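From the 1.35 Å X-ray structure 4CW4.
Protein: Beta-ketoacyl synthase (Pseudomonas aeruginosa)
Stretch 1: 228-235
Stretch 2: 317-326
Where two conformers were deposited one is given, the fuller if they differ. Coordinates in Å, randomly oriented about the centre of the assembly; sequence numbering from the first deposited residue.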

# COMPACT_ATOMS: atom_id res chain seq x y z
N SER A 228 3.78 0.41 5.35
CA SER A 228 3.70 1.80 5.83
C SER A 228 2.70 2.53 4.94
O SER A 228 2.42 2.07 3.83
CB SER A 228 5.06 2.49 5.71
OG SER A 228 5.50 2.54 4.35
N ILE A 229 2.14 3.64 5.41
CA ILE A 229 1.32 4.46 4.51
C ILE A 229 2.09 5.50 3.72
O ILE A 229 1.64 5.90 2.66
CB ILE A 229 0.10 5.14 5.17
CG1 ILE A 229 0.49 6.24 6.17
CG2 ILE A 229 -0.81 4.09 5.79
CD1 ILE A 229 -0.75 7.01 6.70
N MET A 230 3.24 5.97 4.23
CA MET A 230 3.98 7.03 3.53
C MET A 230 4.91 6.53 2.42
O MET A 230 5.31 7.33 1.58
CB MET A 230 4.82 7.86 4.49
CG MET A 230 4.07 8.51 5.65
SD MET A 230 2.76 9.65 5.15
CE MET A 230 3.70 10.78 4.18
N SER A 231 5.21 5.23 2.42
CA SER A 231 6.44 4.67 1.85
C SER A 231 7.59 5.10 2.78
O SER A 231 7.38 5.91 3.68
CB SER A 231 6.71 5.13 0.41
OG SER A 231 5.58 4.91 -0.43
N GLN A 232 8.78 4.54 2.59
CA GLN A 232 9.94 4.96 3.37
C GLN A 232 10.51 6.20 2.70
O GLN A 232 11.07 6.12 1.61
CB GLN A 232 10.98 3.85 3.49
CG GLN A 232 10.56 2.67 4.40
CD GLN A 232 9.46 1.83 3.78
OE1 GLN A 232 8.35 1.74 4.31
NE2 GLN A 232 9.77 1.18 2.68
N LEU A 233 10.33 7.36 3.35
CA LEU A 233 10.59 8.65 2.72
C LEU A 233 11.93 9.24 3.14
O LEU A 233 12.23 10.38 2.76
CB LEU A 233 9.46 9.64 3.02
CG LEU A 233 8.11 9.31 2.35
CD1 LEU A 233 7.07 10.35 2.69
CD2 LEU A 233 8.23 9.19 0.85
N ASP A 234 12.73 8.49 3.88
CA ASP A 234 14.05 8.98 4.26
C ASP A 234 15.06 8.85 3.10
O ASP A 234 14.72 8.37 2.01
CB ASP A 234 14.56 8.43 5.59
CG ASP A 234 14.25 6.96 5.83
OD1 ASP A 234 13.29 6.39 5.25
OD2 ASP A 234 14.97 6.39 6.70
N ASP A 235 16.29 9.32 3.34
CA ASP A 235 17.30 9.41 2.29
C ASP A 235 17.57 8.05 1.63
O ASP A 235 17.76 7.97 0.42
CB ASP A 235 18.62 9.98 2.84
CG ASP A 235 18.51 11.45 3.28
OD1 ASP A 235 17.55 12.15 2.90
OD2 ASP A 235 19.43 11.91 3.99
N ILE A 317 9.09 10.83 11.01
CA ILE A 317 9.58 12.05 11.63
C ILE A 317 10.68 12.64 10.73
O ILE A 317 11.87 12.45 10.96
CB ILE A 317 10.06 11.83 13.07
CG1 ILE A 317 8.98 11.12 13.91
CG2 ILE A 317 10.41 13.17 13.69
CD1 ILE A 317 9.46 10.68 15.28
N LEU A 318 10.21 13.37 9.71
CA LEU A 318 11.04 13.92 8.64
C LEU A 318 10.45 15.27 8.32
O LEU A 318 9.23 15.44 8.42
CB LEU A 318 10.97 13.03 7.39
CG LEU A 318 11.48 11.59 7.54
CD1 LEU A 318 11.07 10.72 6.35
CD2 LEU A 318 12.98 11.59 7.71
N PRO A 319 11.29 16.25 7.94
CA PRO A 319 10.75 17.60 7.71
C PRO A 319 9.61 17.63 6.68
O PRO A 319 8.66 18.38 6.85
CB PRO A 319 11.95 18.38 7.19
CG PRO A 319 13.15 17.66 7.71
CD PRO A 319 12.76 16.21 7.79
N GLU A 320 9.71 16.84 5.63
CA GLU A 320 8.71 16.89 4.55
C GLU A 320 7.36 16.37 5.04
O GLU A 320 6.30 16.94 4.69
CB GLU A 320 9.20 16.07 3.36
CG GLU A 320 10.47 16.59 2.67
CD GLU A 320 11.76 16.19 3.38
OE1 GLU A 320 11.72 15.45 4.41
OE2 GLU A 320 12.83 16.61 2.88
N CYS A 321 7.37 15.31 5.84
CA CYS A 321 6.12 14.76 6.38
C CYS A 321 5.48 15.75 7.32
O CYS A 321 4.27 15.95 7.28
CB CYS A 321 6.37 13.46 7.10
SG CYS A 321 7.00 12.19 6.07
N ILE A 322 6.29 16.38 8.16
CA ILE A 322 5.78 17.34 9.11
C ILE A 322 5.16 18.52 8.36
O ILE A 322 4.04 18.94 8.66
CB ILE A 322 6.86 17.81 10.11
CG1 ILE A 322 7.32 16.63 10.99
CG2 ILE A 322 6.35 18.96 10.96
CD1 ILE A 322 8.59 16.92 11.77
N GLU A 323 5.88 19.06 7.37
CA GLU A 323 5.32 20.17 6.60
C GLU A 323 4.07 19.77 5.82
O GLU A 323 3.13 20.56 5.73
CB GLU A 323 6.35 20.81 5.68
CG GLU A 323 5.78 22.06 5.01
CD GLU A 323 6.71 22.79 4.08
OE1 GLU A 323 7.92 22.48 4.02
OE2 GLU A 323 6.22 23.73 3.41
N GLY A 324 4.06 18.56 5.27
CA GLY A 324 2.91 18.08 4.51
C GLY A 324 1.63 18.01 5.34
O GLY A 324 0.56 18.43 4.90
N TYR A 325 1.74 17.46 6.54
CA TYR A 325 0.59 17.43 7.44
C TYR A 325 0.22 18.82 7.98
O TYR A 325 -0.95 19.14 8.12
CB TYR A 325 0.79 16.44 8.58
CG TYR A 325 0.62 14.99 8.18
CD1 TYR A 325 -0.64 14.48 7.91
CD2 TYR A 325 1.70 14.14 8.09
CE1 TYR A 325 -0.81 13.14 7.55
CE2 TYR A 325 1.54 12.81 7.76
CZ TYR A 325 0.29 12.32 7.47
OH TYR A 325 0.12 11.00 7.12
N SER A 326 1.23 19.63 8.29
CA SER A 326 1.00 20.99 8.74
C SER A 326 0.23 21.78 7.68
O SER A 326 -0.69 22.53 7.99
CB SER A 326 2.32 21.68 9.06
OG SER A 326 2.98 21.05 10.14
O HOH W 1 13.33 12.72 3.88

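Stretch 1 (228-235) has no regular secondary structure, whereas stretch 2 enters a helix at P319, with L318 at the N-cap position and the helix running on past S326. Backbone hydrogen bonds from N of residue i+4 to O of residue i order the helix, from I322 N to L318 O (3.1 Å) through S326 N to I322 O (2.9 Å). The nearest CA atoms, those of D234 and L318, lie 7.3 Å apart, and side chains fill most of the space between. No direct hydrogen bond crosses it; the contact is mainly apolar packing, burying 265 Å² summed over both sides.

Just before the helix, L318 (chi1 m, chi2 t) points toward stretch 1 and sets its CD1 3.6 Å from L233 C and 3.9 Å from L233 CB. The same methyl lies 3.7 Å from D234 N, which is buried here without a partner. L318 CD2 meets D234 CB at 4.1 Å, so the aspartate offers its methylene to the leucine while its OD2 is hydrogen-bonded elsewhere in the structure.

One turn on, C321 also points toward stretch 1. Its SG packs against two larger side chains, 3.8 Å from L233 CD1 and 4.1 Å from M230 CE. M230, with all three chi angles m, brings its SD to 3.6 Å from Y325 OH and 5.3 Å from the Y325 ring centroid, an oblique sulfur-aromatic approach. The CA-to-CB bond of Y325 points sideways, but the long side chain brings its end nearer to stretch 1, where OH also lies 4.1 Å from I229 CD1. This hydroxyl is buried by the contact and has no hydrogen-bonding partner in the model.

The polar link is indirect: water 1 donates to L233 O (2.8 Å) and to E320 OE1 (3.2 Å), bridging the stretches beside the leucine pair.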